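PDB 7CPX: lovastatin nonaketide synthase, polyketide synthase component from Aspergillus terreus, which builds the nonaketide dihydromonacolin L from malonyl-CoA, using NADPH and S-adenosylmethionine, together with its partner enoyl reductase LovC in lovastatin biosynthesis. Local coordinates for residues Leu295-Tyr300 with Asn440-Ile444; Arg1745-Glu1750 with Met2299-Ala2305. The protein carries 2 engineered substitutions. All blocks are in the same frame, centred on the assembly; numbering follows the deposited sequence.

Interaction 1: Leu295-Tyr300 with Asn440-Ile444; sequences LIKATY and NAHAI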
ATOM      1  N   LEU A 295     -39.906  31.103  16.572  1.00 78.73           N
ATOM      2  CA  LEU A 295     -38.925  31.982  15.948  1.00 78.73           C
ATOM      3  C   LEU A 295     -39.605  33.007  15.056  1.00 78.73           C
ATOM      4  O   LEU A 295     -39.303  34.202  15.118  1.00 78.73           O
ATOM      5  CB  LEU A 295     -37.929  31.155  15.137  1.00 78.73           C
ATOM      6  CG  LEU A 295     -37.067  31.913  14.127  1.00 78.73           C
ATOM      7  CD1 LEU A 295     -36.273  33.003  14.812  1.00 78.73           C
ATOM      8  CD2 LEU A 295     -36.138  30.959  13.401  1.00 78.73           C
ATOM      9  N   ILE A 296     -40.526  32.551  14.208  1.00 81.42           N
ATOM     10  CA  ILE A 296     -41.205  33.460  13.292  1.00 81.42           C
ATOM     11  C   ILE A 296     -42.013  34.486  14.074  1.00 81.42           C
ATOM     12  O   ILE A 296     -41.966  35.691  13.790  1.00 81.42           O
ATOM     13  CB  ILE A 296     -42.092  32.671  12.313  1.00 81.42           C
ATOM     14  CG1 ILE A 296     -41.224  31.767  11.436  1.00 81.42           C
ATOM     15  CG2 ILE A 296     -42.896  33.623  11.451  1.00 81.42           C
ATOM     16  CD1 ILE A 296     -42.003  30.730  10.670  1.00 81.42           C
ATOM     17  N   LYS A 297     -42.764  34.024  15.075  1.00 83.51           N
ATOM     18  CA  LYS A 297     -43.587  34.941  15.855  1.00 83.51           C
ATOM     19  C   LYS A 297     -42.729  35.971  16.577  1.00 83.51           C
ATOM     20  O   LYS A 297     -43.051  37.165  16.580  1.00 83.51           O
ATOM     21  CB  LYS A 297     -44.441  34.159  16.851  1.00 83.51           C
ATOM     22  CG  LYS A 297     -45.520  33.311  16.201  1.00 83.51           C
ATOM     23  CD  LYS A 297     -46.348  32.573  17.237  1.00 83.51           C
ATOM     24  CE  LYS A 297     -47.517  31.843  16.598  1.00 83.51           C
ATOM     25  NZ  LYS A 297     -48.357  31.142  17.606  1.00 83.51           N
ATOM     26  N   ALA A 298     -41.629  35.530  17.192  1.00 83.26           N
ATOM     27  CA  ALA A 298     -40.758  36.453  17.909  1.00 83.26           C
ATOM     28  C   ALA A 298     -40.102  37.441  16.956  1.00 83.26           C
ATOM     29  O   ALA A 298     -39.954  38.622  17.287  1.00 83.26           O
ATOM     30  CB  ALA A 298     -39.697  35.674  18.683  1.00 83.26           C
ATOM     31  N   THR A 299     -39.690  36.977  15.776  1.00 81.73           N
ATOM     32  CA  THR A 299     -39.076  37.875  14.808  1.00 81.73           C
ATOM     33  C   THR A 299     -40.062  38.940  14.353  1.00 81.73           C
ATOM     34  O   THR A 299     -39.709  40.119  14.244  1.00 81.73           O
ATOM     35  CB  THR A 299     -38.561  37.078  13.610  1.00 81.73           C
ATOM     36  OG1 THR A 299     -37.755  35.985  14.070  1.00 81.73           O
ATOM     37  CG2 THR A 299     -37.728  37.961  12.699  1.00 81.73           C
ATOM     38  N   TYR A 300     -41.307  38.544  14.084  1.00 83.85           N
ATOM     39  CA  TYR A 300     -42.307  39.522  13.673  1.00 83.85           C
ATOM     40  C   TYR A 300     -42.631  40.488  14.806  1.00 83.85           C
ATOM     41  O   TYR A 300     -42.828  41.686  14.569  1.00 83.85           O
ATOM     42  CB  TYR A 300     -43.568  38.814  13.183  1.00 83.85           C
ATOM     43  CG  TYR A 300     -43.503  38.427  11.725  1.00 83.85           C
ATOM     44  CD1 TYR A 300     -42.888  37.252  11.327  1.00 83.85           C
ATOM     45  CD2 TYR A 300     -44.047  39.243  10.746  1.00 83.85           C
ATOM     46  CE1 TYR A 300     -42.821  36.897   9.999  1.00 83.85           C
ATOM     47  CE2 TYR A 300     -43.985  38.895   9.414  1.00 83.85           C
ATOM     48  CZ  TYR A 300     -43.370  37.720   9.047  1.00 83.85           C
ATOM     49  OH  TYR A 300     -43.302  37.362   7.721  1.00 83.85           O
ATOM     50  N   ASN A 440     -32.286  27.549  14.008  1.00 78.15           N
ATOM     51  CA  ASN A 440     -33.180  28.132  13.020  1.00 78.15           C
ATOM     52  C   ASN A 440     -32.970  29.638  12.991  1.00 78.15           C
ATOM     53  O   ASN A 440     -33.012  30.295  14.037  1.00 78.15           O
ATOM     54  CB  ASN A 440     -34.635  27.809  13.343  1.00 78.15           C
ATOM     55  CG  ASN A 440     -34.849  26.353  13.673  1.00 78.15           C
ATOM     56  OD1 ASN A 440     -34.251  25.468  13.060  1.00 78.15           O
ATOM     57  ND2 ASN A 440     -35.699  26.094  14.656  1.00 78.15           N
ATOM     58  N   ALA A 441     -32.749  30.176  11.799  1.00 75.24           N
ATOM     59  CA  ALA A 441     -32.632  31.609  11.587  1.00 75.24           C
ATOM     60  C   ALA A 441     -33.776  32.064  10.697  1.00 75.24           C
ATOM     61  O   ALA A 441     -34.034  31.462   9.647  1.00 75.24           O
ATOM     62  CB  ALA A 441     -31.287  31.961  10.951  1.00 75.24           C
ATOM     63  N   HIS A 442     -34.467  33.115  11.125  1.00 79.46           N
ATOM     64  CA  HIS A 442     -35.574  33.683  10.374  1.00 79.46           C
ATOM     65  C   HIS A 442     -35.316  35.163  10.159  1.00 79.46           C
ATOM     66  O   HIS A 442     -34.952  35.878  11.097  1.00 79.46           O
ATOM     67  CB  HIS A 442     -36.905  33.478  11.099  1.00 79.46           C
ATOM     68  CG  HIS A 442     -38.073  34.092  10.394  1.00 79.46           C
ATOM     69  ND1 HIS A 442     -38.666  35.261  10.818  1.00 79.46           N
ATOM     70  CD2 HIS A 442     -38.755  33.703   9.291  1.00 79.46           C
ATOM     71  CE1 HIS A 442     -39.664  35.565  10.010  1.00 79.46           C
ATOM     72  NE2 HIS A 442     -39.740  34.636   9.075  1.00 79.46           N
ATOM     73  N   ALA A 443     -35.505  35.613   8.926  1.00 79.55           N
ATOM     74  CA  ALA A 443     -35.306  37.001   8.545  1.00 79.55           C
ATOM     75  C   ALA A 443     -36.563  37.531   7.878  1.00 79.55           C
ATOM     76  O   ALA A 443     -37.187  36.840   7.069  1.00 79.55           O
ATOM     77  CB  ALA A 443     -34.118  37.149   7.597  1.00 79.55           C
ATOM     78  N   ILE A 444     -36.930  38.758   8.224  1.00 82.50           N
ATOM     79  CA  ILE A 444     -38.034  39.459   7.588  1.00 82.50           C
ATOM     80  C   ILE A 444     -37.429  40.524   6.687  1.00 82.50           C
ATOM     81  O   ILE A 444     -36.651  41.367   7.147  1.00 82.50           O
ATOM     82  CB  ILE A 444     -38.983  40.075   8.628  1.00 82.50           C
ATOM     83  CG1 ILE A 444     -39.532  38.983   9.548  1.00 82.50           C
ATOM     84  CG2 ILE A 444     -40.118  40.804   7.937  1.00 82.50           C
ATOM     85  CD1 ILE A 444     -40.398  39.502  10.676  1.00 82.50           C
TER

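Interaction 2: Arg1745-Glu1750 with Met2299-Ala2305; sequences RSIRRE and MGNPGQA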
ATOM      1  N   ARG A1745     -31.655 -64.020  15.738  1.00116.45           N
ATOM      2  CA  ARG A1745     -31.129 -62.727  16.148  1.00116.45           C
ATOM      3  C   ARG A1745     -31.997 -61.599  15.612  1.00116.45           C
ATOM      4  O   ARG A1745     -32.291 -60.634  16.326  1.00116.45           O
ATOM      5  CB  ARG A1745     -29.694 -62.604  15.645  1.00116.45           C
ATOM      6  CG  ARG A1745     -28.975 -61.328  15.999  1.00116.45           C
ATOM      7  CD  ARG A1745     -27.521 -61.424  15.575  1.00116.45           C
ATOM      8  NE  ARG A1745     -26.826 -62.524  16.236  1.00116.45           N
ATOM      9  CZ  ARG A1745     -25.596 -62.923  15.941  1.00116.45           C
ATOM     10  NH1 ARG A1745     -24.892 -62.343  14.985  1.00116.45           N
ATOM     11  NH2 ARG A1745     -25.061 -63.931  16.623  1.00116.45           N
ATOM     12  N   SER A1746     -32.417 -61.710  14.353  1.00117.30           N
ATOM     13  CA  SER A1746     -33.337 -60.722  13.797  1.00117.30           C
ATOM     14  C   SER A1746     -34.722 -60.848  14.415  1.00117.30           C
ATOM     15  O   SER A1746     -35.413 -59.843  14.610  1.00117.30           O
ATOM     16  CB  SER A1746     -33.420 -60.870  12.284  1.00117.30           C
ATOM     17  OG  SER A1746     -32.250 -60.376  11.659  1.00117.30           O
ATOM     18  N   ILE A1747     -35.153 -62.075  14.714  1.00121.53           N
ATOM     19  CA  ILE A1747     -36.451 -62.271  15.353  1.00121.53           C
ATOM     20  C   ILE A1747     -36.497 -61.549  16.691  1.00121.53           C
ATOM     21  O   ILE A1747     -37.513 -60.946  17.057  1.00121.53           O
ATOM     22  CB  ILE A1747     -36.741 -63.774  15.518  1.00121.53           C
ATOM     23  CG1 ILE A1747     -37.023 -64.408  14.160  1.00121.53           C
ATOM     24  CG2 ILE A1747     -37.923 -63.982  16.444  1.00121.53           C
ATOM     25  CD1 ILE A1747     -36.832 -65.905  14.136  1.00121.53           C
ATOM     26  N   ARG A1748     -35.397 -61.602  17.444  1.00120.97           N
ATOM     27  CA  ARG A1748     -35.355 -60.935  18.740  1.00120.97           C
ATOM     28  C   ARG A1748     -35.657 -59.450  18.602  1.00120.97           C
ATOM     29  O   ARG A1748     -36.122 -58.817  19.557  1.00120.97           O
ATOM     30  CB  ARG A1748     -33.988 -61.143  19.393  1.00120.97           C
ATOM     31  CG  ARG A1748     -33.902 -60.630  20.820  1.00120.97           C
ATOM     32  CD  ARG A1748     -32.626 -61.082  21.516  1.00120.97           C
ATOM     33  NE  ARG A1748     -31.422 -60.598  20.850  1.00120.97           N
ATOM     34  CZ  ARG A1748     -30.669 -61.317  20.026  1.00120.97           C
ATOM     35  NH1 ARG A1748     -30.968 -62.571  19.725  1.00120.97           N
ATOM     36  NH2 ARG A1748     -29.582 -60.764  19.494  1.00120.97           N
ATOM     37  N   ARG A1749     -35.399 -58.881  17.426  1.00118.90           N
ATOM     38  CA  ARG A1749     -35.752 -57.500  17.124  1.00118.90           C
ATOM     39  C   ARG A1749     -37.176 -57.385  16.599  1.00118.90           C
ATOM     40  O   ARG A1749     -37.915 -56.478  16.995  1.00118.90           O
ATOM     41  CB  ARG A1749     -34.777 -56.932  16.092  1.00118.90           C
ATOM     42  CG  ARG A1749     -33.320 -57.031  16.497  1.00118.90           C
ATOM     43  CD  ARG A1749     -32.875 -55.797  17.244  1.00118.90           C
ATOM     44  NE  ARG A1749     -32.874 -54.626  16.375  1.00118.90           N
ATOM     45  CZ  ARG A1749     -31.877 -54.290  15.567  1.00118.90           C
ATOM     46  NH1 ARG A1749     -30.764 -55.003  15.507  1.00118.90           N
ATOM     47  NH2 ARG A1749     -32.000 -53.212  14.799  1.00118.90           N
ATOM     48  N   GLU A1750     -37.565 -58.295  15.705  1.00122.39           N
ATOM     49  CA  GLU A1750     -38.907 -58.267  15.137  1.00122.39           C
ATOM     50  C   GLU A1750     -39.961 -58.427  16.221  1.00122.39           C
ATOM     51  O   GLU A1750     -40.920 -57.651  16.296  1.00122.39           O
ATOM     52  CB  GLU A1750     -39.049 -59.375  14.095  1.00122.39           C
ATOM     53  CG  GLU A1750     -38.164 -59.209  12.876  1.00122.39           C
ATOM     54  CD  GLU A1750     -38.123 -60.450  12.008  1.00122.39           C
ATOM     55  OE1 GLU A1750     -38.716 -61.477  12.404  1.00122.39           O
ATOM     56  OE2 GLU A1750     -37.499 -60.401  10.927  1.00122.39           O
ATOM     57  N   MET A2299     -26.704 -57.796  14.964  1.00115.49           N
ATOM     58  CA  MET A2299     -27.735 -57.315  15.870  1.00115.49           C
ATOM     59  C   MET A2299     -29.148 -57.625  15.407  1.00115.49           C
ATOM     60  O   MET A2299     -30.081 -57.485  16.207  1.00115.49           O
ATOM     61  CB  MET A2299     -27.612 -55.796  16.060  1.00115.49           C
ATOM     62  CG  MET A2299     -26.209 -55.331  16.397  1.00115.49           C
ATOM     63  SD  MET A2299     -26.124 -53.561  16.724  1.00115.49           S
ATOM     64  CE  MET A2299     -26.826 -52.888  15.220  1.00115.49           C
ATOM     65  N   GLY A2300     -29.342 -58.038  14.160  1.00115.89           N
ATOM     66  CA  GLY A2300     -30.668 -58.232  13.619  1.00115.89           C
ATOM     67  C   GLY A2300     -31.280 -56.927  13.149  1.00115.89           C
ATOM     68  O   GLY A2300     -30.748 -55.835  13.349  1.00115.89           O
ATOM     69  N   ASN A2301     -32.431 -57.053  12.504  1.00115.74           N
ATOM     70  CA  ASN A2301     -33.162 -55.891  12.020  1.00115.74           C
ATOM     71  C   ASN A2301     -34.576 -56.314  11.643  1.00115.74           C
ATOM     72  O   ASN A2301     -34.750 -57.329  10.957  1.00115.74           O
ATOM     73  CB  ASN A2301     -32.450 -55.266  10.821  1.00115.74           C
ATOM     74  CG  ASN A2301     -33.031 -53.923  10.432  1.00115.74           C
ATOM     75  OD1 ASN A2301     -33.440 -53.139  11.287  1.00115.74           O
ATOM     76  ND2 ASN A2301     -33.072 -53.651   9.134  1.00115.74           N
ATOM     77  N   PRO A2302     -35.608 -55.582  12.066  1.00119.72           N
ATOM     78  CA  PRO A2302     -36.971 -55.978  11.698  1.00119.72           C
ATOM     79  C   PRO A2302     -37.137 -56.069  10.189  1.00119.72           C
ATOM     80  O   PRO A2302     -36.679 -55.204   9.440  1.00119.72           O
ATOM     81  CB  PRO A2302     -37.836 -54.865  12.298  1.00119.72           C
ATOM     82  CG  PRO A2302     -37.042 -54.361  13.446  1.00119.72           C
ATOM     83  CD  PRO A2302     -35.607 -54.458  13.020  1.00119.72           C
ATOM     84  N   GLY A2303     -37.803 -57.134   9.750  1.00120.11           N
ATOM     85  CA  GLY A2303     -38.059 -57.351   8.344  1.00120.11           C
ATOM     86  C   GLY A2303     -36.888 -57.892   7.553  1.00120.11           C
ATOM     87  O   GLY A2303     -37.000 -58.012   6.327  1.00120.11           O
ATOM     88  N   GLN A2304     -35.770 -58.225   8.206  1.00114.99           N
ATOM     89  CA  GLN A2304     -34.588 -58.695   7.497  1.00114.99           C
ATOM     90  C   GLN A2304     -33.968 -59.913   8.174  1.00114.99           C
ATOM     91  O   GLN A2304     -32.746 -60.086   8.146  1.00114.99           O
ATOM     92  CB  GLN A2304     -33.545 -57.583   7.376  1.00114.99           C
ATOM     93  CG  GLN A2304     -33.942 -56.463   6.433  1.00114.99           C
ATOM     94  CD  GLN A2304     -32.855 -55.419   6.284  1.00114.99           C
ATOM     95  OE1 GLN A2304     -31.881 -55.410   7.038  1.00114.99           O
ATOM     96  NE2 GLN A2304     -33.014 -54.533   5.309  1.00114.99           N
ATOM     97  N   ALA A2305     -34.791 -60.768   8.783  1.00117.52           N
ATOM     98  CA  ALA A2305     -34.266 -62.012   9.334  1.00117.52           C
ATOM     99  C   ALA A2305     -33.697 -62.896   8.239  1.00117.52           C
ATOM    100  O   ALA A2305     -32.721 -63.618   8.462  1.00117.52           O
ATOM    101  CB  ALA A2305     -35.357 -62.751  10.106  1.00117.52           C
TER

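Interaction 1: Leu295-Tyr300 with Asn440-Ile444
This is buried helix-on-sheet packing inside the ketosynthase domain, which has the thiolase fold. Helix 289-302 lies against strand 439-446, a strand of the large mixed sheet. The local axes approach to 8.4 Å and cross at -37°. N440, H442 and I444 point their CA-to-CB bonds toward the helix, while A441 and A443 point away and touch helix 183-196. The N440 side chain is about 7 Å from that of H320 and about 9 Å from that of C181, both predicted active-site residues of the ketosynthase.

H442 is the centre of the contact. I296 CG1 sits 4.0 Å from the centroid of the H442 ring, over its face, as a CH-pi contact. T299 CB and Y300 CE1 approach the ring edge, at 3.3 Å from H442 ND1 and 3.4 Å from H442 CE1. L295 CG packs on H442 CB at 3.4 Å. I444 CD1 lies over one face of Y300, 3.4 Å from the ring centroid, a second CH-pi contact.

Several polar groups are satisfied within the helix or by residues outside the contact. T299 OG1 donates to L295 O at 2.6 Å. N440 ND2 bonds to D278 and N276. Y300 OH hydrogen-bonds to S430 OG, and H442 NE2 bonds weakly to the same hydroxyl. Apolar and CH-pi packing thus dominates, and the imidazole is both a packing surface and a polar link to strand 428-435.

Interaction 2: Arg1745-Glu1750 with Met2299-Ala2305
The last turn and a half of helix 1735-1750 rests on the irregular loop between helices 2296-2299 and 2305-2323. The backbones come very close: S1746 CA and G2300 CA are 3.7 Å apart, and E1750 CA and P2302 CA are 4.6 Å apart. G2300 ends the short helix with positive phi. A CB there would clash with R1745 O and S1746 CA, so glycine allows the close approach. N2301 to Q2304 form a type II turn, with G2303 at positive phi, and Q2304 is the N-cap position of the next helix.

The main polar partner of S1746 OG is S2308 OG. S1746 OG also accepts a weak hydrogen bond from N2301 N (3.4 Å), though its position is less sure. S1746 CB packs on A2305 CB at 3.5 Å. R1749 points toward the loop and its NH1 gives a weak hydrogen bond to M2299 O (2.7 Å), though the position of NH1 is also less sure. Its NE hydrogen-bonds to T2417 OG1, its main polar partner. E1750 CG lies 3.6 Å from P2302 CA, and E1750 OE2 accepts a weak hydrogen bond from A2305 N at 3.5 Å. Within the loop, N2301 ND2 donates to Q2304 OE1 at 3.0 Å.

Around the contact, R1745 and R1748 form salt bridges with E1797 on strand 1797-1801, and R1748 also pairs with D2421. This loop of the ketoreductase thus meets helix 1735-1750, probably part of the ketoreductase's truncated structural half. I1747 turns away from the loop to touch V1756 on strand 1755-1761 of a mixed sheet.

Overall arrangement
Interactions 1 and 2 lie in series along the chain, the first closing before the second opens. Their centres are 94 Å apart and their nearest atoms about 79 Å apart, so they do not touch. They share no sheet. Interaction 1 belongs to the ketosynthase and its 11-strand mixed sheet. Interaction 2 joins helix 1735-1750, beside an 8-strand mixed sheet, to the ketoreductase, which has a parallel 7-strand sheet. The first contact is internal to one catalytic domain. The second brings together two Rossmann-like parts, with its segments 549 residues apart in sequence. These are probably the structural and catalytic halves of the ketoreductase.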